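Local coordinates for putative lipoprotein (Pectobacterium atrosepticum SCRI1043, PDB 3BDU), which is of unknown function but belongs to the DUF903 family of small bacterial lipoproteins and is probably anchored to the cell membrane by a lipid at its N-terminus, at the interface of chains A and B. Numbering follows the deposited sequence. Chains: chain A/B, Putative lipoprotein.

Contact 1: the interface of chains A and B. Residues chain A 30, 44, 47-50; chain B 29, 41-43.
B:Asn43 grips two successive carbonyls of chain A. From its side-chain amide, B:Asn43 ND2 gives a nearly straight bond to the backbone oxygen A:Val47 O, 2.9 Å away and in the plane of the amide. B:Asn43 N donates to A:Lys48 O at 2.9 Å, straighter still. The CG of B:Asn43 stands anti to its own backbone N (chi1 -169°), which carries the amide out along chain A towards A:Val47. At A:Lys48 the backbone turns out of the extended conformation, with psi -51°, and both carbonyls face chain B. Two residues further on, past the antiparallel bridge of A:Glu49 with B:Ile42, A:Met50 N reaches B:Gln41 O at 2.8 Å, and B:Gln41 N answers to A:Met50 O. Apolar atoms pack around this seam. The selenium SE of B:Met29, a selenomethionine, lies 3.9 Å from A:Val47 CG1, their side chains crossing at about a right angle. A bend at chi3 (69°) brings B:Met29 CE back over the strand, 3.7 Å from A:Lys48 O and also beside A:Glu49 CA. B:Ile42 CG1 runs beside A:Glu49 CG at 4.2 Å. Beside A:Val47, CD1 of A:Ile30 meets the same selenium, 4.5 Å from B:Met29 SE.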
ATOM      1  N   ILE A  30       3.432   2.263  14.432  1.00 13.80           N
ATOM      2  CA  ILE A  30       2.857   1.724  15.660  1.00 14.87           C
ATOM      3  C   ILE A  30       3.627   2.307  16.834  1.00 14.98           C
ATOM      4  O   ILE A  30       4.844   2.176  16.912  1.00 13.68           O
ATOM      5  CB  ILE A  30       2.948   0.192  15.684  1.00 16.04           C
ATOM      6  CG1 ILE A  30       2.049  -0.381  14.587  1.00 17.65           C
ATOM      7  CG2 ILE A  30       2.540  -0.344  17.057  1.00 18.31           C
ATOM      8  CD1 ILE A  30       2.149  -1.876  14.455  1.00 21.62           C
ATOM      9  N   ARG A  44       4.821  -0.280  10.869  1.00 13.00           N
ATOM     10  CA  ARG A  44       3.806  -1.336  10.882  1.00 15.08           C
ATOM     11  C   ARG A  44       4.241  -2.546  10.061  1.00 15.32           C
ATOM     12  O   ARG A  44       3.846  -3.673  10.352  1.00 15.22           O
ATOM     13  CB  ARG A  44       2.476  -0.820  10.307  1.00 17.62           C
ATOM     14  CG  ARG A  44       1.851   0.349  11.053  1.00 21.21           C
ATOM     15  CD  ARG A  44       0.666   0.918  10.267  1.00 26.60           C
ATOM     16  NE  ARG A  44      -0.332  -0.108   9.974  1.00 28.81           N
ATOM     17  CZ  ARG A  44      -1.453   0.110   9.297  1.00 31.56           C
ATOM     18  NH1 ARG A  44      -1.722   1.325   8.835  1.00 33.08           N
ATOM     19  NH2 ARG A  44      -2.307  -0.887   9.087  1.00 30.69           N
ATOM     20  N   VAL A  47       6.058  -5.307  12.032  1.00 15.36           N
ATOM     21  CA  VAL A  47       5.361  -5.970  13.129  1.00 15.91           C
ATOM     22  C   VAL A  47       4.568  -7.143  12.566  1.00 18.76           C
ATOM     23  O   VAL A  47       3.574  -6.962  11.849  1.00 18.42           O
ATOM     24  CB  VAL A  47       4.408  -5.005  13.878  1.00 17.28           C
ATOM     25  CG1 VAL A  47       3.697  -5.752  15.004  1.00 19.13           C
ATOM     26  CG2 VAL A  47       5.200  -3.831  14.452  1.00 16.48           C
ATOM     27  N   LYS A  48       5.022  -8.348  12.892  1.00 19.80           N
ATOM     28  CA  LYS A  48       4.385  -9.568  12.416  1.00 20.75           C
ATOM     29  C   LYS A  48       3.189  -9.983  13.264  1.00 20.02           C
ATOM     30  O   LYS A  48       2.108 -10.246  12.739  1.00 18.19           O
ATOM     31  CB  LYS A  48       5.415 -10.702  12.391  1.00 24.23           C
ATOM     32  CG  LYS A  48       4.885 -12.020  11.863  1.00 28.31           C
ATOM     33  CD  LYS A  48       5.993 -13.059  11.792  1.00 31.39           C
ATOM     34  CE  LYS A  48       5.512 -14.334  11.108  1.00 34.93           C
ATOM     35  NZ  LYS A  48       6.571 -15.384  11.065  1.00 37.76           N
ATOM     36  N   GLU A  49       3.394 -10.056  14.574  1.00 21.33           N
ATOM     37  CA  GLU A  49       2.338 -10.465  15.493  1.00 23.00           C
ATOM     38  C   GLU A  49       2.481  -9.741  16.819  1.00 22.59           C
ATOM     39  O   GLU A  49       3.520  -9.143  17.111  1.00 21.31           O
ATOM     40  CB  GLU A  49       2.415 -11.969  15.761  1.00 25.09           C
ATOM     41  CG  GLU A  49       2.473 -12.835  14.529  1.00 30.54           C
ATOM     42  CD  GLU A  49       2.715 -14.292  14.874  1.00 32.56           C
ATOM     43  OE1 GLU A  49       1.762 -14.972  15.307  1.00 32.69           O
ATOM     44  OE2 GLU A  49       3.867 -14.750  14.724  1.00 34.49           O
HETATM   45  N   MSE A  50       1.442  -9.838  17.635  1.00 21.66           N
HETATM   46  CA  MSE A  50       1.435  -9.194  18.934  1.00 25.14           C
HETATM   47  C   MSE A  50       0.626 -10.039  19.908  1.00 23.51           C
HETATM   48  O   MSE A  50      -0.522 -10.377  19.637  1.00 22.63           O
HETATM   49  CB  MSE A  50       0.821  -7.809  18.796  1.00 27.70           C
HETATM   50  CG  MSE A  50       0.989  -6.915  19.990  1.00 35.93           C
HETATM   51 SE   MSE A  50       0.282  -5.178  19.556  1.00 46.81          SE
HETATM   52  CE  MSE A  50       1.681  -4.581  18.376  1.00 39.32           C
TER
HETATM   53  N   MSE B  29      -4.333  -4.329  12.709  1.00 16.77           N
HETATM   54  CA  MSE B  29      -4.029  -5.753  12.614  1.00 18.34           C
HETATM   55  C   MSE B  29      -5.241  -6.622  12.930  1.00 18.25           C
HETATM   56  O   MSE B  29      -6.217  -6.159  13.526  1.00 18.41           O
HETATM   57  CB  MSE B  29      -2.884  -6.098  13.573  1.00 20.46           C
HETATM   58  CG  MSE B  29      -1.597  -5.321  13.297  1.00 21.43           C
HETATM   59 SE   MSE B  29      -0.228  -5.643  14.640  1.00 37.54          SE
HETATM   60  CE  MSE B  29       0.184  -7.478  14.222  1.00 27.24           C
ATOM     61  N   GLN B  41      -2.813 -10.797  18.003  1.00 17.54           N
ATOM     62  CA  GLN B  41      -3.012  -9.923  16.864  1.00 16.83           C
ATOM     63  C   GLN B  41      -1.950 -10.276  15.842  1.00 17.45           C
ATOM     64  O   GLN B  41      -0.803 -10.545  16.201  1.00 17.89           O
ATOM     65  CB  GLN B  41      -2.918  -8.456  17.266  1.00 18.51           C
ATOM     66  CG  GLN B  41      -4.099  -8.040  18.130  1.00 19.07           C
ATOM     67  CD  GLN B  41      -4.493  -6.599  17.937  1.00 22.19           C
ATOM     68  OE1 GLN B  41      -4.236  -6.003  16.886  1.00 21.37           O
ATOM     69  NE2 GLN B  41      -5.147  -6.031  18.941  1.00 18.63           N
ATOM     70  N   ILE B  42      -2.339 -10.295  14.574  1.00 15.84           N
ATOM     71  CA  ILE B  42      -1.415 -10.633  13.506  1.00 16.09           C
ATOM     72  C   ILE B  42      -1.555  -9.648  12.350  1.00 14.94           C
ATOM     73  O   ILE B  42      -2.651  -9.205  12.027  1.00 15.28           O
ATOM     74  CB  ILE B  42      -1.656 -12.077  13.007  1.00 16.23           C
ATOM     75  CG1 ILE B  42      -0.720 -12.398  11.842  1.00 16.31           C
ATOM     76  CG2 ILE B  42      -3.108 -12.255  12.577  1.00 15.43           C
ATOM     77  CD1 ILE B  42      -0.729 -13.887  11.443  1.00 17.60           C
ATOM     78  N   ASN B  43      -0.428  -9.291  11.752  1.00 12.73           N
ATOM     79  CA  ASN B  43      -0.402  -8.364  10.627  1.00 14.69           C
ATOM     80  C   ASN B  43      -1.269  -8.924   9.491  1.00 13.56           C
ATOM     81  O   ASN B  43      -1.147 -10.100   9.137  1.00 13.90           O
ATOM     82  CB  ASN B  43       1.041  -8.191  10.157  1.00 14.31           C
ATOM     83  CG  ASN B  43       1.204  -7.044   9.180  1.00 16.68           C
ATOM     84  OD1 ASN B  43       0.493  -6.954   8.187  1.00 17.03           O
ATOM     85  ND2 ASN B  43       2.153  -6.167   9.460  1.00 18.36           N
TER

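Contact 2: the interface of chains A and B. Residues chain A 20, 22-23; chain B 24, 26-27.
The side-chain amine nitrogen NZ of A:Lys20 is held by two carboxylates of chain B, in salt bridges that are also hydrogen bonds. B:Asp24 OD2 lies 2.6 Å from A:Lys20 NZ and offers its syn lone pair, the two side chains meeting tip to tip. B:Glu26 OE1 lies 2.8 Å from A:Lys20 NZ and uses its anti lone pair, its chain crossing the lysine at about a right angle. A bend in A:Lys20 at chi3 (83°) brings NZ between the two acids. A:Lys22 runs alongside B:Glu26, pointing the same way, with A:Lys22 CD 3.6 Å from the carboxylate carbon B:Glu26 CD. A:Lys22 NZ folds back to A:Lys20 O at 2.8 Å, in the carbonyl plane and on a lone pair. A:Lys22 NZ remains 5.1 Å from B:Glu26 OE2, and its charge may still favour the carboxylate. At the backbone of B:Glu26, A:Val23 N bonds to B:Glu26 O at 2.9 Å, almost in line with the carbonyl, and A:Val23 CG2 rests near the B:Thr27 backbone. In the second shell, B:Asp24 OD1 takes B:Glu26 N at 2.8 Å, which links the two acids. The site joins the loop and short strand 22-23 of chain A to the end of strand 22-24 and the loop that follows in chain B.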
ATOM      1  N   LYS A  20      -1.256  -1.467  25.301  1.00 21.00           N
ATOM      2  CA  LYS A  20      -1.432  -1.896  23.915  1.00 20.86           C
ATOM      3  C   LYS A  20      -0.835  -0.964  22.876  1.00 17.82           C
ATOM      4  O   LYS A  20      -1.148   0.220  22.837  1.00 17.08           O
ATOM      5  CB  LYS A  20      -2.920  -2.091  23.586  1.00 21.64           C
ATOM      6  CG  LYS A  20      -3.142  -2.806  22.249  1.00 22.32           C
ATOM      7  CD  LYS A  20      -4.605  -3.139  21.965  1.00 24.14           C
ATOM      8  CE  LYS A  20      -5.349  -1.962  21.367  1.00 24.21           C
ATOM      9  NZ  LYS A  20      -6.720  -2.348  20.937  1.00 22.54           N
ATOM     10  N   LYS A  22      -0.439   0.990  19.556  1.00 14.81           N
ATOM     11  CA  LYS A  22      -1.479   1.475  18.657  1.00 15.12           C
ATOM     12  C   LYS A  22      -0.872   2.346  17.565  1.00 16.66           C
ATOM     13  O   LYS A  22       0.205   2.926  17.741  1.00 13.90           O
ATOM     14  CB  LYS A  22      -2.503   2.307  19.434  1.00 15.55           C
ATOM     15  CG  LYS A  22      -3.194   1.547  20.563  1.00 22.24           C
ATOM     16  CD  LYS A  22      -4.087   2.465  21.388  1.00 26.73           C
ATOM     17  CE  LYS A  22      -3.340   3.065  22.569  1.00 31.47           C
ATOM     18  NZ  LYS A  22      -3.126   2.055  23.648  1.00 28.60           N
ATOM     19  N   VAL A  23      -1.570   2.440  16.441  1.00 15.55           N
ATOM     20  CA  VAL A  23      -1.095   3.278  15.354  1.00 17.65           C
ATOM     21  C   VAL A  23      -1.209   4.735  15.775  1.00 19.25           C
ATOM     22  O   VAL A  23      -2.224   5.159  16.334  1.00 17.42           O
ATOM     23  CB  VAL A  23      -1.915   3.070  14.068  1.00 18.53           C
ATOM     24  CG1 VAL A  23      -1.471   4.073  12.998  1.00 22.71           C
ATOM     25  CG2 VAL A  23      -1.716   1.648  13.554  1.00 18.62           C
TER
ATOM     26  N   ASP B  24      -8.576  -4.763  14.329  1.00 19.34           N
ATOM     27  CA  ASP B  24      -8.635  -3.879  15.491  1.00 18.87           C
ATOM     28  C   ASP B  24      -8.284  -2.532  14.876  1.00 19.50           C
ATOM     29  O   ASP B  24      -7.151  -2.326  14.445  1.00 18.97           O
ATOM     30  CB  ASP B  24      -7.558  -4.285  16.508  1.00 20.47           C
ATOM     31  CG  ASP B  24      -7.476  -3.344  17.705  1.00 20.14           C
ATOM     32  OD1 ASP B  24      -7.889  -2.174  17.594  1.00 18.31           O
ATOM     33  OD2 ASP B  24      -6.970  -3.780  18.764  1.00 21.72           O
ATOM     34  N   GLU B  26      -7.533   0.139  16.145  1.00 20.81           N
ATOM     35  CA  GLU B  26      -6.479   0.868  16.843  1.00 19.06           C
ATOM     36  C   GLU B  26      -5.101   0.444  16.353  1.00 17.81           C
ATOM     37  O   GLU B  26      -4.158   1.236  16.375  1.00 18.29           O
ATOM     38  CB  GLU B  26      -6.546   0.644  18.362  1.00 19.76           C
ATOM     39  CG  GLU B  26      -7.633   1.437  19.080  1.00 23.32           C
ATOM     40  CD  GLU B  26      -7.474   1.434  20.601  1.00 25.58           C
ATOM     41  OE1 GLU B  26      -7.267   0.348  21.185  1.00 26.19           O
ATOM     42  OE2 GLU B  26      -7.566   2.520  21.215  1.00 27.32           O
ATOM     43  N   THR B  27      -4.992  -0.807  15.918  1.00 16.37           N
ATOM     44  CA  THR B  27      -3.725  -1.361  15.452  1.00 16.37           C
ATOM     45  C   THR B  27      -3.643  -1.598  13.948  1.00 16.30           C
ATOM     46  O   THR B  27      -2.555  -1.593  13.373  1.00 17.50           O
ATOM     47  CB  THR B  27      -3.438  -2.710  16.135  1.00 15.75           C
ATOM     48  OG1 THR B  27      -4.377  -3.692  15.671  1.00 16.53           O
ATOM     49  CG2 THR B  27      -3.574  -2.574  17.649  1.00 19.32           C
TER

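Contact 3: the interface of chains A and B. Residues chain A 50-53; chain B 38-41.
Strand 47-52 of chain A runs antiparallel to strand 39-42 of chain B, and the loop residue B:Gln38 continues along the end of the A strand. Beyond the A:Met50 and B:Gln41 pair, A:Ala51 bridges opposite B:Gln40, and A:Lys52 N bonds to B:Gln39 O at 3.0 Å, the donor lying nearly straight out from the carbonyl. The two side chains of this last pair travel together, side by side and pointing the same way. A:Lys52 CD packs 3.9 Å from the amide carbon B:Gln39 CD, and also lies 3.3 Å from B:Gln39 NE2. The extended lysine stem, CG anti to the backbone N (chi1 -176°), keeps CD alongside the glutamine, while the bend at chi4 turns only NZ. One water closes the end of the pairing by bridging the chains: its oxygen lies 2.9 Å from B:Gln39 N and 3.2 Å from A:Lys52 O. The extended B:Gln38 side chain reaches the same carbonyl, but the modelled B:Gln38 OE1 is 2.8 Å from A:Lys52 O, a clash of two acceptors. That amide orientation is therefore doubtful; turned over, NE2 could donate instead. The site extends a β-sheet from one chain into the next, plausibly a way of joining subunits in the seven-copy assembly.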
HETATM    1  N   MSE A  50       1.442  -9.838  17.635  1.00 21.66           N
HETATM    2  CA  MSE A  50       1.435  -9.194  18.934  1.00 25.14           C
HETATM    3  C   MSE A  50       0.626 -10.039  19.908  1.00 23.51           C
HETATM    4  O   MSE A  50      -0.522 -10.377  19.637  1.00 22.63           O
HETATM    5  CB  MSE A  50       0.821  -7.809  18.796  1.00 27.70           C
HETATM    6  CG  MSE A  50       0.989  -6.915  19.990  1.00 35.93           C
HETATM    7 SE   MSE A  50       0.282  -5.178  19.556  1.00 46.81          SE
HETATM    8  CE  MSE A  50       1.681  -4.581  18.376  1.00 39.32           C
ATOM      9  N   ALA A  51       1.228 -10.375  21.041  1.00 23.54           N
ATOM     10  CA  ALA A  51       0.560 -11.190  22.044  1.00 25.85           C
ATOM     11  C   ALA A  51       0.316 -10.410  23.332  1.00 27.34           C
ATOM     12  O   ALA A  51       1.200  -9.702  23.815  1.00 26.29           O
ATOM     13  CB  ALA A  51       1.398 -12.436  22.333  1.00 27.55           C
ATOM     14  N   LYS A  52      -0.890 -10.535  23.874  1.00 28.76           N
ATOM     15  CA  LYS A  52      -1.248  -9.851  25.110  1.00 32.63           C
ATOM     16  C   LYS A  52      -0.829 -10.719  26.296  1.00 34.62           C
ATOM     17  O   LYS A  52      -1.343 -11.822  26.478  1.00 32.89           O
ATOM     18  CB  LYS A  52      -2.757  -9.600  25.154  1.00 32.23           C
ATOM     19  CG  LYS A  52      -3.218  -8.813  26.370  1.00 33.26           C
ATOM     20  CD  LYS A  52      -4.737  -8.690  26.389  1.00 35.27           C
ATOM     21  CE  LYS A  52      -5.218  -7.876  27.576  1.00 35.68           C
ATOM     22  NZ  LYS A  52      -4.741  -6.474  27.513  1.00 37.16           N
ATOM     23  N   GLY A  53       0.109 -10.213  27.092  1.00 38.56           N
ATOM     24  CA  GLY A  53       0.599 -10.951  28.246  1.00 42.95           C
ATOM     25  C   GLY A  53       2.108 -10.817  28.370  1.00 45.61           C
ATOM     26  O   GLY A  53       2.712  -9.976  27.701  1.00 45.65           O
TER
ATOM     27  N   GLN B  38      -5.714 -16.721  24.969  1.00 28.73           N
ATOM     28  CA  GLN B  38      -4.895 -15.510  24.939  1.00 27.64           C
ATOM     29  C   GLN B  38      -5.232 -14.628  23.743  1.00 25.54           C
ATOM     30  O   GLN B  38      -5.421 -15.117  22.628  1.00 25.32           O
ATOM     31  CB  GLN B  38      -3.403 -15.855  24.899  1.00 29.74           C
ATOM     32  CG  GLN B  38      -2.512 -14.620  25.015  1.00 32.81           C
ATOM     33  CD  GLN B  38      -1.027 -14.936  24.962  1.00 34.87           C
ATOM     34  OE1 GLN B  38      -0.194 -14.071  25.225  1.00 37.11           O
ATOM     35  NE2 GLN B  38      -0.689 -16.172  24.615  1.00 35.67           N
ATOM     36  N   GLN B  39      -5.303 -13.324  23.978  1.00 24.06           N
ATOM     37  CA  GLN B  39      -5.615 -12.388  22.909  1.00 24.56           C
ATOM     38  C   GLN B  39      -4.383 -12.144  22.051  1.00 23.31           C
ATOM     39  O   GLN B  39      -3.333 -11.727  22.544  1.00 21.75           O
ATOM     40  CB  GLN B  39      -6.155 -11.082  23.497  1.00 26.72           C
ATOM     41  CG  GLN B  39      -7.476 -11.288  24.219  1.00 31.88           C
ATOM     42  CD  GLN B  39      -8.071 -10.008  24.772  1.00 36.15           C
ATOM     43  OE1 GLN B  39      -9.108 -10.033  25.438  1.00 40.34           O
ATOM     44  NE2 GLN B  39      -7.422  -8.883  24.498  1.00 37.87           N
ATOM     45  N   GLN B  40      -4.530 -12.426  20.762  1.00 20.72           N
ATOM     46  CA  GLN B  40      -3.450 -12.286  19.793  1.00 20.31           C
ATOM     47  C   GLN B  40      -3.828 -11.327  18.672  1.00 19.78           C
ATOM     48  O   GLN B  40      -5.001 -11.073  18.426  1.00 18.42           O
ATOM     49  CB  GLN B  40      -3.151 -13.651  19.158  1.00 22.47           C
ATOM     50  CG  GLN B  40      -2.942 -14.787  20.146  1.00 24.04           C
ATOM     51  CD  GLN B  40      -1.544 -14.795  20.709  1.00 27.21           C
ATOM     52  OE1 GLN B  40      -0.831 -13.797  20.628  1.00 30.57           O
ATOM     53  NE2 GLN B  40      -1.145 -15.917  21.297  1.00 29.44           N
ATOM     54  N   GLN B  41      -2.813 -10.797  18.003  1.00 17.54           N
ATOM     55  CA  GLN B  41      -3.012  -9.923  16.864  1.00 16.83           C
ATOM     56  C   GLN B  41      -1.950 -10.276  15.842  1.00 17.45           C
ATOM     57  O   GLN B  41      -0.803 -10.545  16.201  1.00 17.89           O
ATOM     58  CB  GLN B  41      -2.918  -8.456  17.266  1.00 18.51           C
ATOM     59  CG  GLN B  41      -4.099  -8.040  18.130  1.00 19.07           C
ATOM     60  CD  GLN B  41      -4.493  -6.599  17.937  1.00 22.19           C
ATOM     61  OE1 GLN B  41      -4.236  -6.003  16.886  1.00 21.37           O
ATOM     62  NE2 GLN B  41      -5.147  -6.031  18.941  1.00 18.63           N
TER
HETATM   63  O   HOH W   1      -4.461 -12.375  26.547  1.00 29.36           O

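Contact 1 and contact 3 are successive stretches of one strand pairing, sharing A:Met50 and B:Gln41, and their C-alpha centres lie about 10 Å apart. The centre of contact 2 is about 9 Å from that of contact 1 and about 12 Å from that of contact 3, and it adds a charged attachment through different segments of both chains. The interface is not an exact two-fold: the two chains use different surfaces here, compatible with head-to-tail association in the deposited assembly of seven, though that this is the biological form is an inference. The construct lacks the precursor's N-terminal signal and presumed lipid-attachment region.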